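Local coordinates for protein DNA endonuclease I-CeuI (Chlamydomonas eugametos, PDB 2EX5) that cuts DNA at a degenerate recognition sequence of 17-19 bp as a homodimeric LAGLIDADG homing endonuclease, using magnesium to make the staggered break that starts intron homing, at residues Ala56-Gly61 with Lys95-Ala100; Ser30-Asp35 with Leu99-Phe104; Val81-Asn86 with Ala158-Phe163. The protein carries 1 engineered substitution. One frame throughout, in Å; residues are numbered along the deposited sequence.

Interaction 1: residues Ala56-Gly61 with Lys95-Ala100. With nucleotides of chain B.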
loop_
_atom_site.group_PDB
_atom_site.type_symbol
_atom_site.label_atom_id
_atom_site.label_comp_id
_atom_site.label_asym_id
_atom_site.label_seq_id
_atom_site.Cartn_x
_atom_site.Cartn_y
_atom_site.Cartn_z
ATOM N N ALA C 56 -6.250 3.422 8.970
ATOM C CA ALA C 56 -5.288 4.521 8.862
ATOM C C ALA C 56 -4.014 4.033 8.199
ATOM O O ALA C 56 -3.574 4.643 7.241
ATOM C CB ALA C 56 -4.993 5.207 10.185
ATOM N N GLY C 57 -3.482 2.904 8.606
ATOM C CA GLY C 57 -2.237 2.357 8.034
ATOM C C GLY C 57 -2.475 1.956 6.604
ATOM O O GLY C 57 -1.646 2.149 5.690
ATOM N N PHE C 58 -3.650 1.424 6.343
ATOM C CA PHE C 58 -3.939 0.974 4.977
ATOM C C PHE C 58 -3.943 2.170 3.973
ATOM O O PHE C 58 -3.519 2.033 2.855
ATOM C CB PHE C 58 -5.312 0.356 5.024
ATOM C CG PHE C 58 -5.753 -0.184 3.747
ATOM C CD1 PHE C 58 -5.227 -1.359 3.283
ATOM C CD2 PHE C 58 -6.717 0.462 2.997
ATOM C CE1 PHE C 58 -5.670 -1.875 2.132
ATOM C CE2 PHE C 58 -7.107 -0.041 1.799
ATOM C CZ PHE C 58 -6.569 -1.193 1.387
ATOM N N LEU C 59 -4.535 3.291 4.401
ATOM C CA LEU C 59 -4.711 4.450 3.606
ATOM C C LEU C 59 -3.386 5.185 3.369
ATOM O O LEU C 59 -3.208 5.807 2.282
ATOM C CB LEU C 59 -5.666 5.417 4.321
ATOM C CG LEU C 59 -7.167 5.136 4.520
ATOM C CD1 LEU C 59 -7.798 6.497 4.997
ATOM C CD2 LEU C 59 -7.763 4.612 3.227
ATOM N N GLU C 60 -2.509 5.170 4.378
ATOM C CA GLU C 60 -1.130 5.631 4.212
ATOM C C GLU C 60 -0.473 4.883 3.050
ATOM O O GLU C 60 0.254 5.457 2.311
ATOM C CB GLU C 60 -0.324 5.507 5.504
ATOM C CG GLU C 60 1.141 5.771 5.453
ATOM C CD GLU C 60 1.473 7.231 5.564
ATOM O OE1 GLU C 60 2.718 7.519 5.500
ATOM O OE2 GLU C 60 0.498 8.067 5.666
ATOM N N GLY C 61 -0.827 3.598 2.923
ATOM C CA GLY C 61 -0.417 2.713 1.874
ATOM C C GLY C 61 -1.072 2.878 0.520
ATOM O O GLY C 61 -0.349 2.841 -0.448
ATOM N N LYS C 95 -12.722 -6.178 1.126
ATOM C CA LYS C 95 -13.121 -6.176 2.517
ATOM C C LYS C 95 -12.655 -4.957 3.279
ATOM O O LYS C 95 -13.436 -4.302 3.955
ATOM C CB LYS C 95 -12.625 -7.471 3.147
ATOM C CG LYS C 95 -12.619 -7.477 4.681
ATOM C CD LYS C 95 -12.316 -8.871 5.178
ATOM C CE LYS C 95 -12.031 -8.834 6.694
ATOM N NZ LYS C 95 -12.654 -7.621 7.077
ATOM N N VAL C 96 -11.375 -4.606 3.151
ATOM C CA VAL C 96 -10.873 -3.282 3.646
ATOM C C VAL C 96 -11.464 -2.038 2.943
ATOM O O VAL C 96 -11.649 -1.002 3.560
ATOM C CB VAL C 96 -9.304 -3.310 3.635
ATOM C CG1 VAL C 96 -8.680 -2.176 4.445
ATOM C CG2 VAL C 96 -8.807 -4.674 4.242
ATOM N N LEU C 97 -11.735 -2.111 1.636
ATOM C CA LEU C 97 -12.513 -1.048 0.906
ATOM C C LEU C 97 -13.946 -0.837 1.536
ATOM O O LEU C 97 -14.447 0.284 1.737
ATOM C CB LEU C 97 -12.634 -1.547 -0.556
ATOM C CG LEU C 97 -11.798 -0.779 -1.576
ATOM C CD1 LEU C 97 -10.436 -0.407 -1.005
ATOM C CD2 LEU C 97 -11.758 -1.405 -2.950
ATOM N N TYR C 98 -14.568 -1.978 1.871
ATOM C CA TYR C 98 -15.871 -2.005 2.582
ATOM C C TYR C 98 -15.743 -1.366 3.978
ATOM O O TYR C 98 -16.500 -0.470 4.363
ATOM C CB TYR C 98 -16.419 -3.451 2.626
ATOM C CG TYR C 98 -17.762 -3.503 3.274
ATOM C CD1 TYR C 98 -18.900 -3.280 2.534
ATOM C CD2 TYR C 98 -17.899 -3.724 4.648
ATOM C CE1 TYR C 98 -20.169 -3.236 3.135
ATOM C CE2 TYR C 98 -19.159 -3.717 5.246
ATOM C CZ TYR C 98 -20.275 -3.490 4.463
ATOM O OH TYR C 98 -21.502 -3.422 5.015
ATOM N N LEU C 99 -14.699 -1.726 4.676
ATOM C CA LEU C 99 -14.385 -1.016 5.932
ATOM C C LEU C 99 -14.301 0.500 5.735
ATOM O O LEU C 99 -14.992 1.234 6.457
ATOM C CB LEU C 99 -13.099 -1.550 6.546
ATOM C CG LEU C 99 -12.711 -1.661 8.007
ATOM C CD1 LEU C 99 -11.216 -1.293 8.144
ATOM C CD2 LEU C 99 -13.682 -0.919 9.068
ATOM N N ALA C 100 -13.487 1.019 4.768
ATOM C CA ALA C 100 -13.514 2.496 4.521
ATOM C C ALA C 100 -14.914 3.104 4.325
ATOM O O ALA C 100 -15.260 4.136 4.918
ATOM C CB ALA C 100 -12.643 2.848 3.308
ATOM P P DG B 16 0.119 2.292 -4.288
ATOM O OP1 DG B 16 0.857 2.907 -5.388
ATOM O OP2 DG B 16 0.913 1.885 -3.101
ATOM O "O5'" DG B 16 -1.204 3.143 -3.890
ATOM C "C5'" DG B 16 -1.414 4.518 -3.703
ATOM C "C4'" DG B 16 -0.897 5.345 -4.932
ATOM O "O4'" DG B 16 -1.169 4.919 -6.310
ATOM C "C3'" DG B 16 -1.387 6.728 -4.943
ATOM O "O3'" DG B 16 -0.062 7.479 -4.996
ATOM C "C2'" DG B 16 -2.354 6.769 -6.137
ATOM C "C1'" DG B 16 -1.648 5.913 -7.170
ATOM N N9 DG B 16 -2.574 5.313 -8.211
ATOM C C8 DG B 16 -3.749 4.605 -7.983
ATOM N N7 DG B 16 -4.404 4.273 -9.043
ATOM C C5 DG B 16 -3.600 4.749 -10.080
ATOM C C6 DG B 16 -3.741 4.632 -11.480
ATOM O O6 DG B 16 -4.724 4.075 -12.031
ATOM N N1 DG B 16 -2.723 5.286 -12.245
ATOM C C2 DG B 16 -1.675 5.961 -11.605
ATOM N N2 DG B 16 -0.655 6.552 -12.258
ATOM N N3 DG B 16 -1.532 5.956 -10.316
ATOM C C4 DG B 16 -2.509 5.372 -9.601
#
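Val96 sets one methyl squarely on the ring of Phe58 where helix 49-62, which carries the LAGLIDADG motif, meets helix 94-104. Val96 CG1 lies 3.5 Å from the Phe58 ring centroid and 6° off the ring normal, a CH-pi contact with all six ring carbons at nearly equal range. The two side chains approach head-on: in Phe58, CG is anti to the backbone N (chi1 -178°), which extends the ring toward the other helix. A looser van der Waals contact completes the set, Leu97 CD1 reaching the ring edge near its plane, 4.4 Å from Phe58 CE2. Strand 79-90 also touches the ring, through Val87 and Arg89, while Phe144 of the second subunit packs on Val96.

At the C-terminal end of segment 56-61, Gly61 O comes within 3.1 Å of OP2 of DG16 of chain B. Both atoms are oxygens without a proton to share, and Gly61 is, with Glu62, a magnesium ligand, so their closeness is consistent with a cation between carbonyl and phosphate. The packing between the helices is thus wholly apolar, on a helix whose end reaches the metal and DNA site.

Interaction 2: residues Ser30-Asp35 with Leu99-Phe104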
loop_
_atom_site.group_PDB
_atom_site.type_symbol
_atom_site.label_atom_id
_atom_site.label_comp_id
_atom_site.label_asym_id
_atom_site.label_seq_id
_atom_site.Cartn_x
_atom_site.Cartn_y
_atom_site.Cartn_z
ATOM N N SER C 30 -27.078 2.432 3.575
ATOM C CA SER C 30 -27.188 1.130 4.277
ATOM C C SER C 30 -27.512 0.008 3.322
ATOM O O SER C 30 -27.039 -1.123 3.462
ATOM C CB SER C 30 -28.293 1.261 5.341
ATOM O OG SER C 30 -28.871 -0.066 5.596
ATOM N N LYS C 31 -28.382 0.272 2.375
ATOM C CA LYS C 31 -28.690 -0.730 1.391
ATOM C C LYS C 31 -27.574 -0.987 0.357
ATOM O O LYS C 31 -27.363 -2.113 -0.042
ATOM C CB LYS C 31 -30.000 -0.352 0.697
ATOM C CG LYS C 31 -30.381 -1.143 -0.517
ATOM C CD LYS C 31 -30.682 -2.628 -0.309
ATOM C CE LYS C 31 -31.254 -3.152 -1.676
ATOM N NZ LYS C 31 -30.831 -4.496 -2.099
ATOM N N TYR C 32 -26.863 0.079 -0.087
ATOM C CA TYR C 32 -25.605 -0.040 -0.891
ATOM C C TYR C 32 -24.675 -0.958 -0.135
ATOM O O TYR C 32 -24.244 -1.928 -0.626
ATOM C CB TYR C 32 -24.996 1.399 -0.959
ATOM C CG TYR C 32 -23.837 1.536 -1.856
ATOM C CD1 TYR C 32 -22.735 2.378 -1.503
ATOM C CD2 TYR C 32 -23.820 0.838 -3.126
ATOM C CE1 TYR C 32 -21.613 2.456 -2.386
ATOM C CE2 TYR C 32 -22.679 0.922 -4.014
ATOM C CZ TYR C 32 -21.607 1.747 -3.646
ATOM O OH TYR C 32 -20.542 1.847 -4.516
ATOM N N LEU C 33 -24.386 -0.700 1.121
ATOM C CA LEU C 33 -23.570 -1.634 1.886
ATOM C C LEU C 33 -24.020 -3.143 1.860
ATOM O O LEU C 33 -23.214 -4.064 1.677
ATOM C CB LEU C 33 -23.617 -1.096 3.312
ATOM C CG LEU C 33 -22.946 0.289 3.528
ATOM C CD1 LEU C 33 -22.874 0.737 4.996
ATOM C CD2 LEU C 33 -21.617 0.316 2.924
ATOM N N ILE C 34 -25.317 -3.386 2.022
ATOM C CA ILE C 34 -25.922 -4.703 1.994
ATOM C C ILE C 34 -25.726 -5.353 0.669
ATOM O O ILE C 34 -25.343 -6.487 0.599
ATOM C CB ILE C 34 -27.485 -4.608 2.198
ATOM C CG1 ILE C 34 -27.853 -4.445 3.677
ATOM C CG2 ILE C 34 -28.272 -5.934 1.635
ATOM C CD1 ILE C 34 -29.350 -3.792 3.867
ATOM N N ASP C 35 -25.963 -4.621 -0.399
ATOM C CA ASP C 35 -25.714 -5.151 -1.753
ATOM C C ASP C 35 -24.242 -5.525 -2.009
ATOM O O ASP C 35 -23.919 -6.544 -2.614
ATOM C CB ASP C 35 -26.166 -4.096 -2.795
ATOM C CG ASP C 35 -27.688 -3.932 -2.874
ATOM O OD1 ASP C 35 -28.495 -4.805 -2.381
ATOM O OD2 ASP C 35 -28.067 -2.893 -3.449
ATOM N N LEU C 99 -14.699 -1.726 4.676
ATOM C CA LEU C 99 -14.385 -1.016 5.932
ATOM C C LEU C 99 -14.301 0.500 5.735
ATOM O O LEU C 99 -14.992 1.234 6.457
ATOM C CB LEU C 99 -13.099 -1.550 6.546
ATOM C CG LEU C 99 -12.711 -1.661 8.007
ATOM C CD1 LEU C 99 -11.216 -1.293 8.144
ATOM C CD2 LEU C 99 -13.682 -0.919 9.068
ATOM N N ALA C 100 -13.487 1.019 4.768
ATOM C CA ALA C 100 -13.514 2.496 4.521
ATOM C C ALA C 100 -14.914 3.104 4.325
ATOM O O ALA C 100 -15.260 4.136 4.918
ATOM C CB ALA C 100 -12.643 2.848 3.308
ATOM N N LEU C 101 -15.702 2.487 3.438
ATOM C CA LEU C 101 -17.122 2.883 3.157
ATOM C C LEU C 101 -17.911 2.973 4.457
ATOM O O LEU C 101 -18.565 3.981 4.816
ATOM C CB LEU C 101 -17.688 1.789 2.263
ATOM C CG LEU C 101 -18.457 2.041 0.963
ATOM C CD1 LEU C 101 -17.870 3.197 0.071
ATOM C CD2 LEU C 101 -18.645 0.756 0.185
ATOM N N GLU C 102 -17.746 1.897 5.231
ATOM C CA GLU C 102 -18.391 1.779 6.537
ATOM C C GLU C 102 -17.911 2.894 7.479
ATOM O O GLU C 102 -18.751 3.545 8.077
ATOM C CB GLU C 102 -18.262 0.339 7.058
ATOM C CG GLU C 102 -19.078 0.077 8.250
ATOM C CD GLU C 102 -20.435 -0.495 7.972
ATOM O OE1 GLU C 102 -21.420 0.220 8.196
ATOM O OE2 GLU C 102 -20.532 -1.620 7.541
ATOM N N VAL C 103 -16.599 3.197 7.542
ATOM C CA VAL C 103 -16.170 4.346 8.351
ATOM C C VAL C 103 -16.445 5.730 7.811
ATOM O O VAL C 103 -16.717 6.650 8.615
ATOM C CB VAL C 103 -14.692 4.271 9.002
ATOM C CG1 VAL C 103 -13.872 3.240 8.445
ATOM C CG2 VAL C 103 -14.022 5.619 9.111
ATOM N N PHE C 104 -16.354 5.950 6.484
ATOM C CA PHE C 104 -16.738 7.287 6.075
ATOM C C PHE C 104 -18.238 7.480 5.971
ATOM O O PHE C 104 -18.653 8.597 5.871
ATOM C CB PHE C 104 -16.020 7.774 4.762
ATOM C CG PHE C 104 -14.517 7.660 4.795
ATOM C CD1 PHE C 104 -13.877 6.697 4.022
ATOM C CD2 PHE C 104 -13.737 8.486 5.599
ATOM C CE1 PHE C 104 -12.473 6.588 4.017
ATOM C CE2 PHE C 104 -12.285 8.378 5.593
ATOM C CZ PHE C 104 -11.695 7.431 4.749
#
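Leu33 meets Leu101 and Glu102 where helix 29-40, which precedes the alpha-beta-beta-alpha-beta-beta-alpha core of the LAGLIDADG fold, packs against helix 94-104 of that core. The helix segments run antiparallel, at 168° with axes 11.1 Å apart, and only side chains join them.

Leu33 is the hub. Its CG stands anti to the carbonyl carbon (chi1 -65°), which places the branch point between the two neighbours, and its methyls go to different ones. CD2 takes the apolar one: it lies 4.1 Å from Leu101 CD2, the two leucines running past one another in opposite directions, so that they overlap alongside rather than end to end. Leu101 CD2 also approaches the Tyr32 ring obliquely, 4.3 Å from CE1, and Leu101 is further flanked by Phe29, Leu36 and Leu121.

CD1 of Leu33 faces the polar neighbour. Glu102 leaves its helix with CG anti to the backbone N and then bends at chi2, which swings the carboxylate back across the leucine. The contact there is purely van der Waals; the charge of Glu102 is answered by Lys105, in a salt bridge through OE1.

The polar end of Tyr32 likewise looks elsewhere. Its hydroxyl accepts a hydrogen bond from the backbone N of Ile109, and its ring makes a cation-pi contact with Arg108, tying the outer helix to strand 108-111 as well as to helix 94-104. On the Glu102 side, the closest approach is OE1 to Leu33 CD1, at 3.6 Å.

Interaction 3: residues Val81-Asn86 with Ala158-Phe163. With CA (calcium ion), chain F; nucleotides of chain B.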
loop_
_atom_site.group_PDB
_atom_site.type_symbol
_atom_site.label_atom_id
_atom_site.label_comp_id
_atom_site.label_asym_id
_atom_site.label_seq_id
_atom_site.Cartn_x
_atom_site.Cartn_y
_atom_site.Cartn_z
ATOM N N VAL C 81 -10.024 23.446 -10.704
ATOM C CA VAL C 81 -9.113 22.768 -9.807
ATOM C C VAL C 81 -9.938 21.776 -8.955
ATOM O O VAL C 81 -10.905 22.113 -8.293
ATOM C CB VAL C 81 -8.381 23.813 -8.923
ATOM C CG1 VAL C 81 -7.251 23.209 -8.115
ATOM C CG2 VAL C 81 -7.864 25.002 -9.806
ATOM N N ASP C 82 -9.556 20.526 -8.959
ATOM C CA ASP C 82 -10.506 19.567 -8.466
ATOM C C ASP C 82 -9.898 18.562 -7.549
ATOM O O ASP C 82 -9.190 17.723 -8.044
ATOM C CB ASP C 82 -11.174 18.846 -9.636
ATOM C CG ASP C 82 -12.643 18.421 -9.279
ATOM O OD1 ASP C 82 -13.288 19.069 -8.392
ATOM O OD2 ASP C 82 -13.155 17.491 -9.898
ATOM N N PRO C 83 -10.303 18.567 -6.235
ATOM C CA PRO C 83 -9.857 17.614 -5.207
ATOM C C PRO C 83 -10.610 16.258 -5.294
ATOM O O PRO C 83 -11.856 16.197 -5.571
ATOM C CB PRO C 83 -10.204 18.335 -3.887
ATOM C CG PRO C 83 -11.335 19.191 -4.169
ATOM C CD PRO C 83 -11.322 19.483 -5.684
ATOM N N GLU C 84 -9.898 15.202 -5.005
ATOM C CA GLU C 84 -10.477 13.864 -5.004
ATOM C C GLU C 84 -9.708 13.080 -3.946
ATOM O O GLU C 84 -8.523 13.221 -3.840
ATOM C CB GLU C 84 -10.318 13.214 -6.364
ATOM C CG GLU C 84 -10.829 11.699 -6.408
ATOM C CD GLU C 84 -10.923 11.184 -7.798
ATOM O OE1 GLU C 84 -10.203 10.231 -8.099
ATOM O OE2 GLU C 84 -11.673 11.766 -8.661
ATOM N N PHE C 85 -10.401 12.249 -3.167
ATOM C CA PHE C 85 -9.783 11.153 -2.392
ATOM C C PHE C 85 -10.054 9.813 -3.057
ATOM O O PHE C 85 -11.169 9.590 -3.424
ATOM C CB PHE C 85 -10.434 11.199 -1.043
ATOM C CG PHE C 85 -10.175 9.967 -0.183
ATOM C CD1 PHE C 85 -11.145 8.957 -0.056
ATOM C CD2 PHE C 85 -9.009 9.846 0.495
ATOM C CE1 PHE C 85 -10.881 7.810 0.734
ATOM C CE2 PHE C 85 -8.736 8.699 1.261
ATOM C CZ PHE C 85 -9.714 7.698 1.393
ATOM N N ASN C 86 -9.119 8.862 -3.158
ATOM C CA ASN C 86 -9.529 7.549 -3.682
ATOM C C ASN C 86 -8.677 6.555 -3.051
ATOM O O ASN C 86 -7.606 6.931 -2.551
ATOM C CB ASN C 86 -9.457 7.335 -5.239
ATOM C CG ASN C 86 -8.043 7.444 -5.844
ATOM O OD1 ASN C 86 -7.845 8.227 -6.727
ATOM N ND2 ASN C 86 -7.091 6.672 -5.390
ATOM N N ALA C 158 -6.267 23.009 3.042
ATOM C CA ALA C 158 -6.139 24.488 2.757
ATOM C C ALA C 158 -6.951 24.828 1.530
ATOM O O ALA C 158 -7.628 25.822 1.500
ATOM C CB ALA C 158 -4.635 24.863 2.533
ATOM N N LEU C 159 -6.951 23.951 0.546
ATOM C CA LEU C 159 -7.731 24.128 -0.711
ATOM C C LEU C 159 -9.171 24.081 -0.480
ATOM O O LEU C 159 -9.897 24.873 -1.022
ATOM C CB LEU C 159 -7.514 22.998 -1.713
ATOM C CG LEU C 159 -6.452 23.192 -2.761
ATOM C CD1 LEU C 159 -6.517 24.613 -3.442
ATOM C CD2 LEU C 159 -5.201 22.859 -2.102
ATOM N N LEU C 160 -9.593 23.110 0.316
ATOM C CA LEU C 160 -11.016 22.946 0.603
ATOM C C LEU C 160 -11.555 24.236 1.260
ATOM O O LEU C 160 -12.701 24.633 0.975
ATOM C CB LEU C 160 -11.283 21.676 1.451
ATOM C CG LEU C 160 -11.667 20.236 0.958
ATOM C CD1 LEU C 160 -11.607 19.908 -0.442
ATOM C CD2 LEU C 160 -11.065 19.100 1.780
ATOM N N GLU C 161 -10.732 24.913 2.087
ATOM C CA GLU C 161 -11.204 26.124 2.840
ATOM C C GLU C 161 -11.247 27.290 1.923
ATOM O O GLU C 161 -12.147 28.071 2.010
ATOM C CB GLU C 161 -10.351 26.438 4.088
ATOM C CG GLU C 161 -10.149 25.208 5.033
ATOM C CD GLU C 161 -9.332 25.508 6.379
ATOM O OE1 GLU C 161 -9.126 26.731 6.703
ATOM O OE2 GLU C 161 -8.939 24.526 7.110
ATOM N N LEU C 162 -10.250 27.437 1.051
ATOM C CA LEU C 162 -10.288 28.382 -0.076
ATOM C C LEU C 162 -11.570 28.258 -0.923
ATOM O O LEU C 162 -12.212 29.245 -1.211
ATOM C CB LEU C 162 -9.059 28.165 -1.003
ATOM C CG LEU C 162 -7.686 28.862 -0.795
ATOM C CD1 LEU C 162 -7.753 30.377 -0.428
ATOM C CD2 LEU C 162 -6.739 28.126 0.132
ATOM N N PHE C 163 -11.926 27.033 -1.339
ATOM C CA PHE C 163 -13.129 26.808 -2.153
ATOM C C PHE C 163 -14.378 27.204 -1.435
ATOM O O PHE C 163 -15.243 27.783 -2.051
ATOM C CB PHE C 163 -13.302 25.336 -2.614
ATOM C CG PHE C 163 -12.171 24.814 -3.434
ATOM C CD1 PHE C 163 -11.627 25.575 -4.478
ATOM C CD2 PHE C 163 -11.676 23.565 -3.204
ATOM C CE1 PHE C 163 -10.593 25.094 -5.266
ATOM C CE2 PHE C 163 -10.649 23.096 -4.002
ATOM C CZ PHE C 163 -10.089 23.868 -5.023
HETATM CA CA CA F . -15.312 17.426 -8.286
ATOM P P DC B 18 -1.292 14.014 -8.896
ATOM O OP1 DC B 18 -0.372 14.745 -9.780
ATOM O OP2 DC B 18 -1.229 14.260 -7.451
ATOM O "O5'" DC B 18 -2.818 14.351 -9.196
ATOM C "C5'" DC B 18 -3.514 14.853 -10.390
ATOM C "C4'" DC B 18 -3.361 13.957 -11.623
ATOM O "O4'" DC B 18 -3.852 12.635 -11.330
ATOM C "C3'" DC B 18 -4.187 14.365 -12.837
ATOM O "O3'" DC B 18 -3.397 15.260 -13.618
ATOM C "C2'" DC B 18 -4.538 13.063 -13.599
ATOM C "C1'" DC B 18 -4.570 12.100 -12.430
ATOM N N1 DC B 18 -5.911 11.510 -11.862
ATOM C C2 DC B 18 -6.607 10.687 -12.723
ATOM O O2 DC B 18 -6.103 10.655 -13.827
ATOM N N3 DC B 18 -7.767 10.019 -12.346
ATOM C C4 DC B 18 -8.169 10.164 -11.088
ATOM N N4 DC B 18 -9.299 9.519 -10.781
ATOM C C5 DC B 18 -7.493 11.019 -10.155
ATOM C C6 DC B 18 -6.357 11.698 -10.569
HETATM O O HOH W 1 -14.031 17.086 -6.113
HETATM O O HOH W 2 -17.533 16.649 -7.249
HETATM O O HOH W 3 -15.850 19.695 -6.913
HETATM O O HOH W 4 -16.283 18.839 -9.978
HETATM O O HOH W 5 -15.127 15.454 -9.387
#
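Pro83 wedges its ring against Leu160 and Phe163, joining strand 79-90 of the DNA-binding sheet to helix 147-164. Pro83 CG lies 3.8 Å from Leu160 CD1 and 4.0 Å from Phe163 CE2, touching the aromatic ring obliquely. Val81, two residues back on the same side of the strand, adds its CG1 at 4.2 Å from Phe163 CZ.

The alternate residues serve the DNA side. Asp82, a magnesium ligand, grips a calcium ion with both carboxylate oxygens, OD1 at 2.6 Å and OD2 at 2.7 Å, and five waters complete the seven ligands. Glu84 reaches a base: with CG anti to the backbone N (chi1 176°) and the chain extended beyond it, OE1 accepts a nearly straight hydrogen bond, 2.9 Å and 165°, from the exocyclic N4 of DC18 of chain B. Shortening Glu84 to an alanine would probably leave the N4 amine without this acceptor and blunt the reading of the cytosine.

Further out, helix 171-185 covers Val81 through Leu174, Ile178 and Leu179, while Phe163 meets His168 edge-to-face and touches Arg126, both DNA-contacting residues. Strand alternation thus divides the chemistry: an apolar face packs the strand against helix 147-164, and a polar face presents two carboxylates, one as metal ligand in Asp82 and one as acceptor for a base amine in Glu84.

How the interactions relate
The touching residues of interactions 1 and 3 are all buried; in interaction 2 Glu102 remains partly exposed. Interactions 1 and 2 share helix 94-104: its earlier residues meet the motif helix near the dimer partner, its later ones the outlying helix 29-40, where a charged group joins the packing. Interaction 3 lies on the other side of the chain's centre and couples the sheet to helix 147-164. Leu59 and Phe104 bridge the three by packing on each other and on Phe85. Interactions 1 and 3 combine apolar packing with a metal- and DNA-facing edge, a backbone carbonyl in one and carboxylates in the other, whereas interaction 2 carries neither metal nor nucleotide.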